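Local structure of 4-hydroxy-tetrahydrodipicolinate synthase (Methylacidiphilum fumariolicum SolV, 6T3T) at residues I10-Q18 with L262-P270; E229-L240 with T289-W300. The protein probably catalyses the Schiff-base condensation of pyruvate with L-aspartate semialdehyde to 4-hydroxy-tetrahydrodipicolinate, a step of lysine biosynthesis. All coordinates share one frame; numbering follows the deposited sequence.

Leaving the first strand of the eight-stranded barrel, 5-9, the chain runs straight into I10-Q18, the first half of contact 1. It then goes through the rest of the barrel and reaches E229-L240, on helix 227-243, before L262-P270 returns to I10-Q18 and closes a loop of 243 intervening residues. T289-W300 comes last and closes the much shorter loop of contact 2, with 48 residues between its segments. The segments alternate, so the two loops cross. Contact 1 ties the link between helices 251-259 and 276-295 to the start of the barrel, whereas contact 2 packs the chain's end on an earlier helix; the centres of the two contacts lie about 28 Å apart.

Contact 1 of 2, residues I10-Q18 with L262-P270; sequences IISPFHNGQ and LTDLELRLP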
# COMPACT_ATOMS: atom_id res chain seq x y z
N ILE A 10 -9.50 24.73 -13.72
CA ILE A 10 -10.80 24.81 -14.37
C ILE A 10 -11.05 23.58 -15.22
O ILE A 10 -10.12 23.02 -15.83
CB ILE A 10 -10.91 26.09 -15.22
CG1 ILE A 10 -9.74 26.16 -16.22
CG2 ILE A 10 -10.96 27.29 -14.35
CD1 ILE A 10 -10.10 27.00 -17.41
N ILE A 11 -12.32 23.17 -15.28
CA ILE A 11 -12.76 22.22 -16.31
C ILE A 11 -12.52 22.81 -17.70
O ILE A 11 -12.41 24.03 -17.88
CB ILE A 11 -14.25 21.88 -16.12
CG1 ILE A 11 -15.09 23.16 -16.17
CG2 ILE A 11 -14.52 21.20 -14.77
CD1 ILE A 11 -16.54 22.93 -16.62
N SER A 12 -12.46 21.94 -18.71
CA SER A 12 -12.50 22.39 -20.10
C SER A 12 -13.94 22.19 -20.53
O SER A 12 -14.38 21.05 -20.72
CB SER A 12 -11.55 21.58 -21.00
OG SER A 12 -10.21 21.84 -20.69
N PRO A 13 -14.75 23.25 -20.64
CA PRO A 13 -16.16 23.05 -21.00
C PRO A 13 -16.28 22.62 -22.45
O PRO A 13 -15.60 23.16 -23.33
CB PRO A 13 -16.81 24.41 -20.73
CG PRO A 13 -15.71 25.39 -20.74
CD PRO A 13 -14.48 24.65 -20.25
N PHE A 14 -17.06 21.56 -22.68
CA PHE A 14 -17.30 21.05 -24.02
C PHE A 14 -18.77 21.20 -24.39
O PHE A 14 -19.66 20.95 -23.57
CB PHE A 14 -16.95 19.56 -24.12
CG PHE A 14 -15.51 19.26 -23.86
CD1 PHE A 14 -14.51 20.08 -24.36
CD2 PHE A 14 -15.16 18.14 -23.11
CE1 PHE A 14 -13.18 19.76 -24.13
CE2 PHE A 14 -13.84 17.84 -22.87
CZ PHE A 14 -12.85 18.66 -23.38
N HIS A 15 -19.00 21.48 -25.67
CA HIS A 15 -20.35 21.52 -26.21
C HIS A 15 -20.28 21.00 -27.64
O HIS A 15 -19.65 21.63 -28.50
CB HIS A 15 -20.91 22.93 -26.17
CG HIS A 15 -22.30 23.05 -26.70
ND1 HIS A 15 -23.38 22.42 -26.10
CD2 HIS A 15 -22.81 23.74 -27.75
CE1 HIS A 15 -24.48 22.71 -26.76
NE2 HIS A 15 -24.16 23.50 -27.77
N ASN A 16 -20.95 19.87 -27.88
CA ASN A 16 -20.97 19.24 -29.20
C ASN A 16 -19.57 18.91 -29.69
O ASN A 16 -19.18 19.23 -30.82
CB ASN A 16 -21.72 20.13 -30.20
CG ASN A 16 -23.11 20.45 -29.73
OD1 ASN A 16 -23.61 21.55 -29.95
ND2 ASN A 16 -23.75 19.51 -29.06
N GLY A 17 -18.79 18.29 -28.82
CA GLY A 17 -17.48 17.83 -29.20
C GLY A 17 -16.44 18.90 -29.36
O GLY A 17 -15.32 18.60 -29.78
N GLN A 18 -16.74 20.13 -28.98
CA GLN A 18 -15.76 21.20 -29.17
C GLN A 18 -15.73 22.04 -27.90
O GLN A 18 -16.61 21.91 -27.04
CB GLN A 18 -16.13 22.03 -30.40
CG GLN A 18 -16.15 21.17 -31.68
CD GLN A 18 -16.96 21.78 -32.83
OE1 GLN A 18 -17.38 22.95 -32.79
NE2 GLN A 18 -17.18 20.98 -33.89
N LEU A 262 -24.33 24.99 -15.95
CA LEU A 262 -23.19 25.85 -16.23
C LEU A 262 -22.30 25.30 -17.33
O LEU A 262 -21.48 26.04 -17.87
CB LEU A 262 -22.37 26.06 -14.95
CG LEU A 262 -23.19 26.86 -13.93
CD1 LEU A 262 -22.41 27.10 -12.65
CD2 LEU A 262 -23.66 28.19 -14.54
N THR A 263 -22.44 24.02 -17.65
CA THR A 263 -21.69 23.40 -18.72
C THR A 263 -22.48 22.18 -19.16
O THR A 263 -23.43 21.77 -18.48
CB THR A 263 -20.25 23.07 -18.28
OG1 THR A 263 -19.48 22.61 -19.40
CG2 THR A 263 -20.25 22.00 -17.18
N ASP A 264 -22.17 21.65 -20.34
CA ASP A 264 -22.69 20.35 -20.75
C ASP A 264 -21.95 19.24 -20.02
O ASP A 264 -20.73 19.28 -19.86
CB ASP A 264 -22.52 20.14 -22.25
CG ASP A 264 -23.39 21.05 -23.06
OD1 ASP A 264 -24.11 21.86 -22.45
OD2 ASP A 264 -23.35 20.94 -24.29
N LEU A 265 -22.70 18.21 -19.61
CA LEU A 265 -22.05 17.02 -19.07
C LEU A 265 -21.56 16.22 -20.28
O LEU A 265 -22.17 15.24 -20.71
CB LEU A 265 -22.97 16.22 -18.17
CG LEU A 265 -22.27 15.00 -17.58
CD1 LEU A 265 -20.82 15.32 -17.25
CD2 LEU A 265 -23.00 14.55 -16.34
N GLU A 266 -20.51 16.74 -20.89
CA GLU A 266 -19.79 16.07 -21.96
C GLU A 266 -18.41 15.70 -21.44
O GLU A 266 -17.60 16.58 -21.12
CB GLU A 266 -19.67 16.96 -23.19
CG GLU A 266 -19.84 16.24 -24.48
CD GLU A 266 -19.93 17.18 -25.64
OE1 GLU A 266 -21.07 17.50 -26.02
OE2 GLU A 266 -18.88 17.56 -26.21
N LEU A 267 -18.16 14.41 -21.33
CA LEU A 267 -16.86 13.88 -20.95
C LEU A 267 -16.27 13.12 -22.12
O LEU A 267 -16.99 12.42 -22.85
CB LEU A 267 -16.98 12.98 -19.72
CG LEU A 267 -17.47 13.70 -18.48
CD1 LEU A 267 -18.21 12.76 -17.53
CD2 LEU A 267 -16.29 14.34 -17.79
N ARG A 268 -14.97 13.23 -22.30
CA ARG A 268 -14.30 12.47 -23.35
C ARG A 268 -13.77 11.16 -22.79
O ARG A 268 -13.10 11.14 -21.74
CB ARG A 268 -13.18 13.31 -23.95
CG ARG A 268 -13.73 14.50 -24.71
CD ARG A 268 -12.63 15.46 -25.22
NE ARG A 268 -13.23 16.41 -26.16
CZ ARG A 268 -12.54 17.19 -27.00
NH1 ARG A 268 -11.21 17.16 -27.04
NH2 ARG A 268 -13.21 18.00 -27.80
N LEU A 269 -14.06 10.07 -23.50
CA LEU A 269 -13.56 8.76 -23.14
C LEU A 269 -12.04 8.78 -23.09
O LEU A 269 -11.39 9.36 -23.97
CB LEU A 269 -14.06 7.72 -24.14
CG LEU A 269 -15.55 7.29 -24.05
CD1 LEU A 269 -15.99 6.39 -25.20
CD2 LEU A 269 -15.81 6.63 -22.71
N PRO A 270 -11.42 8.10 -22.11
CA PRO A 270 -12.00 7.05 -21.27
C PRO A 270 -12.80 7.50 -20.02
O PRO A 270 -13.21 6.64 -19.25
CB PRO A 270 -10.75 6.24 -20.85
CG PRO A 270 -9.68 7.34 -20.67
CD PRO A 270 -9.98 8.33 -21.82
O HOH W 1 -20.01 23.24 -21.80
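E266 OE2 accepts the backbone N-H of G17 at 2.7 Å, on the syn side of the carboxylate and 21° out of its plane, while OE1 takes a weak bond from N16 N. The extended chain of E266 passes F14 CB to bring both oxygens to this turn. A lysine in its place would probably leave those two N-H groups without their acceptor and set the turn free to shift. H15 to Q18 form a type I' turn, the tight bend of a short β-hairpin, in which H15 N donates to Q18 O at 2.8 Å and Q18 N returns a weak bond to H15 O; asparagine and glycine suit its two left-handed central positions. Next to it, H15 CG stands anti to the backbone N (chi1 -179°), which carries ND1 to D264 OD2 in a nearly straight histidine-carboxylate hydrogen bond, though its modelled length is too short to trust. On F14 the guanidinium of R268 lies flat, planes 13° apart and centres 4.2 Å apart, a cation-pi stack whose charge also pairs with E55 through NH1. S12 O sits over the centre of the opposite ring face. Farther along, a water donates to F14 O and accepts from T263 OG1, joining backbone to hydroxyl. The T263 methyl meets I11 tip to tip, CG2 to CD1 3.9 Å, and I11 in turn neighbours T45, a predicted pyruvate-binding residue.

Contact 2 of 2, residues E229-L240 with T289-W300; sequences EARQLHQTLYPL and TKEKLAKVEHLW
T236 CG2 stands anti to the backbone N and OG1 beside that N (chi1 -61°), a rotation that lays the methyl against K292 CB at 3.8 Å and turns the hydroxyl to V296 CG2. OG1 donates a hydrogen bond to Q232 O one turn back, 2.9 Å away, on the face of that carbonyl opposite T236 N, so threonine offers a small apolar surface while its polar atom is satisfied within its own helix. The chain of L299, bent beside its backbone N (chi1 -57°), splits its methyls: CD1 packs against Q232 CD at 3.8 Å, CD2 against E229 CB. L233 CD2 fits among L293, V296 and W300, nearest W300 CD1 at 3.7 Å; leucine suits this place because one of its branched methyls can touch all three. The indole of W300 is held by its NE1, which donates to L293 O (2.9 Å) and draws the chain beyond helix 289-295 back against that helix. The axes of the two helical segments run antiparallel at 171°, 9.5 Å apart, an α-helical pair in the C-terminal part that follows the barrel; elsewhere on helix 229-240, Y238 OH and H234 NE2 are hydrogen-bonded to D169 and S172 of a neighbouring subunit. Near the kink at P239, one water donates to T236 O and T289 OG1 and accepts from L240 N, 3.0 Å away, filling in for a missing helix bond; T289 OG1 is also hydrogen-bonded to T285 O in its own helix. A second water joins K292 NZ to Q235 O. No direct hydrogen bond crosses the contact, so its cohesion rests on interlocking apolar side chains, with water mediating the polar links.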
# COMPACT_ATOMS: atom_id res chain seq x y z
N GLU A 229 -12.33 30.07 12.44
CA GLU A 229 -13.22 30.33 11.31
C GLU A 229 -12.80 29.51 10.10
O GLU A 229 -13.64 28.96 9.39
CB GLU A 229 -13.23 31.82 10.94
CG GLU A 229 -13.52 32.75 12.14
CD GLU A 229 -13.46 34.24 11.77
OE1 GLU A 229 -13.43 34.58 10.57
OE2 GLU A 229 -13.43 35.08 12.69
N ALA A 230 -11.48 29.40 9.85
CA ALA A 230 -11.04 28.55 8.75
C ALA A 230 -11.52 27.10 8.96
O ALA A 230 -12.10 26.49 8.05
CB ALA A 230 -9.52 28.62 8.59
N ARG A 231 -11.35 26.56 10.18
CA ARG A 231 -11.78 25.19 10.45
C ARG A 231 -13.29 25.02 10.24
O ARG A 231 -13.74 24.01 9.68
CB ARG A 231 -11.40 24.80 11.88
CG ARG A 231 -11.94 23.44 12.31
CD ARG A 231 -11.27 22.97 13.60
NE ARG A 231 -11.62 23.77 14.77
CZ ARG A 231 -10.87 23.83 15.87
NH1 ARG A 231 -9.71 23.16 15.95
NH2 ARG A 231 -11.27 24.56 16.91
N GLN A 232 -14.06 26.01 10.69
CA GLN A 232 -15.51 26.03 10.51
C GLN A 232 -15.88 25.94 9.03
O GLN A 232 -16.79 25.17 8.66
CB GLN A 232 -16.04 27.32 11.15
CG GLN A 232 -17.49 27.34 11.54
CD GLN A 232 -17.87 28.62 12.30
OE1 GLN A 232 -17.02 29.39 12.77
NE2 GLN A 232 -19.15 28.86 12.40
N LEU A 233 -15.21 26.73 8.17
CA LEU A 233 -15.48 26.67 6.74
C LEU A 233 -15.06 25.34 6.16
O LEU A 233 -15.78 24.76 5.34
CB LEU A 233 -14.77 27.79 5.97
CG LEU A 233 -15.48 29.05 5.52
CD1 LEU A 233 -14.64 29.83 4.51
CD2 LEU A 233 -16.86 28.74 4.99
N HIS A 234 -13.90 24.84 6.59
CA HIS A 234 -13.45 23.52 6.18
C HIS A 234 -14.49 22.45 6.50
O HIS A 234 -14.81 21.62 5.65
CB HIS A 234 -12.13 23.20 6.88
CG HIS A 234 -11.74 21.77 6.76
ND1 HIS A 234 -11.07 21.29 5.66
CD2 HIS A 234 -11.92 20.72 7.59
CE1 HIS A 234 -10.86 19.99 5.81
NE2 HIS A 234 -11.37 19.62 6.97
N GLN A 235 -15.06 22.48 7.70
CA GLN A 235 -16.01 21.43 8.06
C GLN A 235 -17.31 21.60 7.28
O GLN A 235 -17.95 20.60 6.89
CB GLN A 235 -16.30 21.43 9.58
CG GLN A 235 -15.09 21.08 10.50
CD GLN A 235 -15.27 21.46 12.00
OE1 GLN A 235 -16.27 22.04 12.41
NE2 GLN A 235 -14.27 21.11 12.81
N THR A 236 -17.69 22.85 7.00
CA THR A 236 -18.85 23.11 6.17
C THR A 236 -18.66 22.53 4.78
O THR A 236 -19.59 21.97 4.20
CB THR A 236 -19.11 24.62 6.06
OG1 THR A 236 -19.36 25.17 7.36
CG2 THR A 236 -20.31 24.89 5.16
N LEU A 237 -17.46 22.69 4.21
CA LEU A 237 -17.21 22.24 2.85
C LEU A 237 -16.75 20.79 2.77
O LEU A 237 -16.81 20.21 1.67
CB LEU A 237 -16.15 23.11 2.18
CG LEU A 237 -16.63 24.50 1.78
CD1 LEU A 237 -15.41 25.36 1.54
CD2 LEU A 237 -17.49 24.44 0.54
N TYR A 238 -16.31 20.18 3.88
CA TYR A 238 -15.63 18.89 3.81
C TYR A 238 -16.40 17.79 3.08
O TYR A 238 -15.79 17.07 2.27
CB TYR A 238 -15.24 18.40 5.22
CG TYR A 238 -14.52 17.09 5.09
CD1 TYR A 238 -13.23 17.04 4.55
CD2 TYR A 238 -15.15 15.89 5.37
CE1 TYR A 238 -12.59 15.84 4.37
CE2 TYR A 238 -14.51 14.68 5.19
CZ TYR A 238 -13.23 14.67 4.69
OH TYR A 238 -12.61 13.46 4.50
N PRO A 239 -17.70 17.58 3.31
CA PRO A 239 -18.40 16.54 2.54
C PRO A 239 -18.42 16.80 1.04
O PRO A 239 -18.32 15.85 0.25
CB PRO A 239 -19.81 16.54 3.14
CG PRO A 239 -19.56 16.97 4.59
CD PRO A 239 -18.55 18.07 4.42
N LEU A 240 -18.49 18.06 0.63
CA LEU A 240 -18.32 18.36 -0.79
C LEU A 240 -16.91 18.00 -1.26
O LEU A 240 -16.74 17.36 -2.31
CB LEU A 240 -18.63 19.84 -1.08
CG LEU A 240 -18.46 20.16 -2.59
CD1 LEU A 240 -19.58 19.58 -3.43
CD2 LEU A 240 -18.32 21.65 -2.84
N THR A 289 -24.61 21.45 0.92
CA THR A 289 -23.49 22.39 1.02
C THR A 289 -23.95 23.83 0.81
O THR A 289 -23.48 24.75 1.49
CB THR A 289 -22.43 22.02 -0.01
OG1 THR A 289 -21.98 20.69 0.28
CG2 THR A 289 -21.24 23.00 0.05
N LYS A 290 -24.84 24.04 -0.16
CA LYS A 290 -25.31 25.39 -0.45
C LYS A 290 -26.00 25.99 0.75
O LYS A 290 -25.72 27.13 1.14
CB LYS A 290 -26.26 25.35 -1.64
CG LYS A 290 -25.58 24.94 -2.90
CD LYS A 290 -26.42 25.28 -4.10
CE LYS A 290 -25.86 24.55 -5.33
NZ LYS A 290 -26.52 24.94 -6.61
N GLU A 291 -26.91 25.22 1.37
CA GLU A 291 -27.61 25.73 2.54
C GLU A 291 -26.65 25.92 3.72
O GLU A 291 -26.73 26.93 4.42
CB GLU A 291 -28.79 24.83 2.91
CG GLU A 291 -29.31 25.17 4.28
CD GLU A 291 -29.84 26.62 4.39
OE1 GLU A 291 -30.45 26.95 5.43
OE2 GLU A 291 -29.70 27.43 3.42
N LYS A 292 -25.71 24.99 3.93
CA LYS A 292 -24.79 25.15 5.05
C LYS A 292 -23.89 26.38 4.86
O LYS A 292 -23.62 27.12 5.81
CB LYS A 292 -23.93 23.90 5.23
CG LYS A 292 -24.68 22.62 5.66
CD LYS A 292 -23.70 21.45 5.57
CE LYS A 292 -24.21 20.18 6.27
NZ LYS A 292 -23.16 19.09 6.29
N LEU A 293 -23.41 26.61 3.63
CA LEU A 293 -22.62 27.79 3.33
C LEU A 293 -23.40 29.08 3.59
O LEU A 293 -22.84 30.08 4.06
CB LEU A 293 -22.15 27.75 1.87
CG LEU A 293 -20.95 26.85 1.62
CD1 LEU A 293 -20.69 26.71 0.15
CD2 LEU A 293 -19.73 27.46 2.32
N ALA A 294 -24.71 29.07 3.29
CA ALA A 294 -25.53 30.25 3.54
C ALA A 294 -25.59 30.56 5.04
O ALA A 294 -25.59 31.73 5.43
CB ALA A 294 -26.93 30.07 2.95
N LYS A 295 -25.54 29.53 5.88
CA LYS A 295 -25.63 29.74 7.32
C LYS A 295 -24.32 30.24 7.91
O LYS A 295 -24.32 30.73 9.05
CB LYS A 295 -26.03 28.44 8.02
CG LYS A 295 -27.46 27.99 7.68
CD LYS A 295 -27.73 26.54 8.04
CE LYS A 295 -27.68 26.28 9.54
NZ LYS A 295 -28.40 25.02 9.88
N VAL A 296 -23.20 30.12 7.19
CA VAL A 296 -21.94 30.67 7.68
C VAL A 296 -21.46 31.73 6.70
O VAL A 296 -20.26 31.92 6.52
CB VAL A 296 -20.85 29.59 7.91
CG1 VAL A 296 -21.25 28.67 9.07
CG2 VAL A 296 -20.56 28.79 6.65
N GLU A 297 -22.42 32.45 6.10
CA GLU A 297 -22.07 33.42 5.06
C GLU A 297 -21.15 34.51 5.58
O GLU A 297 -20.31 35.01 4.83
CB GLU A 297 -23.34 34.04 4.47
CG GLU A 297 -23.06 35.21 3.55
CD GLU A 297 -24.20 35.49 2.58
OE1 GLU A 297 -25.14 34.67 2.52
OE2 GLU A 297 -24.14 36.52 1.84
N HIS A 298 -21.22 34.83 6.88
CA HIS A 298 -20.35 35.85 7.43
C HIS A 298 -18.87 35.46 7.35
O HIS A 298 -18.01 36.33 7.47
CB HIS A 298 -20.74 36.16 8.88
CG HIS A 298 -20.41 35.06 9.86
ND1 HIS A 298 -21.12 33.87 9.91
CD2 HIS A 298 -19.49 34.98 10.84
CE1 HIS A 298 -20.63 33.10 10.87
NE2 HIS A 298 -19.64 33.76 11.46
N LEU A 299 -18.57 34.17 7.16
CA LEU A 299 -17.17 33.74 7.08
C LEU A 299 -16.55 33.98 5.71
O LEU A 299 -15.33 34.10 5.60
CB LEU A 299 -17.05 32.26 7.43
CG LEU A 299 -17.56 31.79 8.80
CD1 LEU A 299 -17.49 30.26 8.94
CD2 LEU A 299 -16.81 32.49 9.94
N TRP A 300 -17.35 34.03 4.64
CA TRP A 300 -16.75 34.04 3.31
C TRP A 300 -17.23 35.13 2.37
O TRP A 300 -16.56 35.37 1.35
CB TRP A 300 -16.96 32.68 2.61
CG TRP A 300 -18.40 32.20 2.58
CD1 TRP A 300 -19.01 31.36 3.47
CD2 TRP A 300 -19.38 32.52 1.60
NE1 TRP A 300 -20.31 31.15 3.10
CE2 TRP A 300 -20.56 31.85 1.95
CE3 TRP A 300 -19.36 33.31 0.44
CZ2 TRP A 300 -21.73 31.94 1.19
CZ3 TRP A 300 -20.53 33.41 -0.32
CH2 TRP A 300 -21.70 32.73 0.06
O HOH W 2 -17.52 32.25 13.58
O HOH W 3 -20.39 19.59 7.42
O HOH W 4 -20.25 19.88 2.30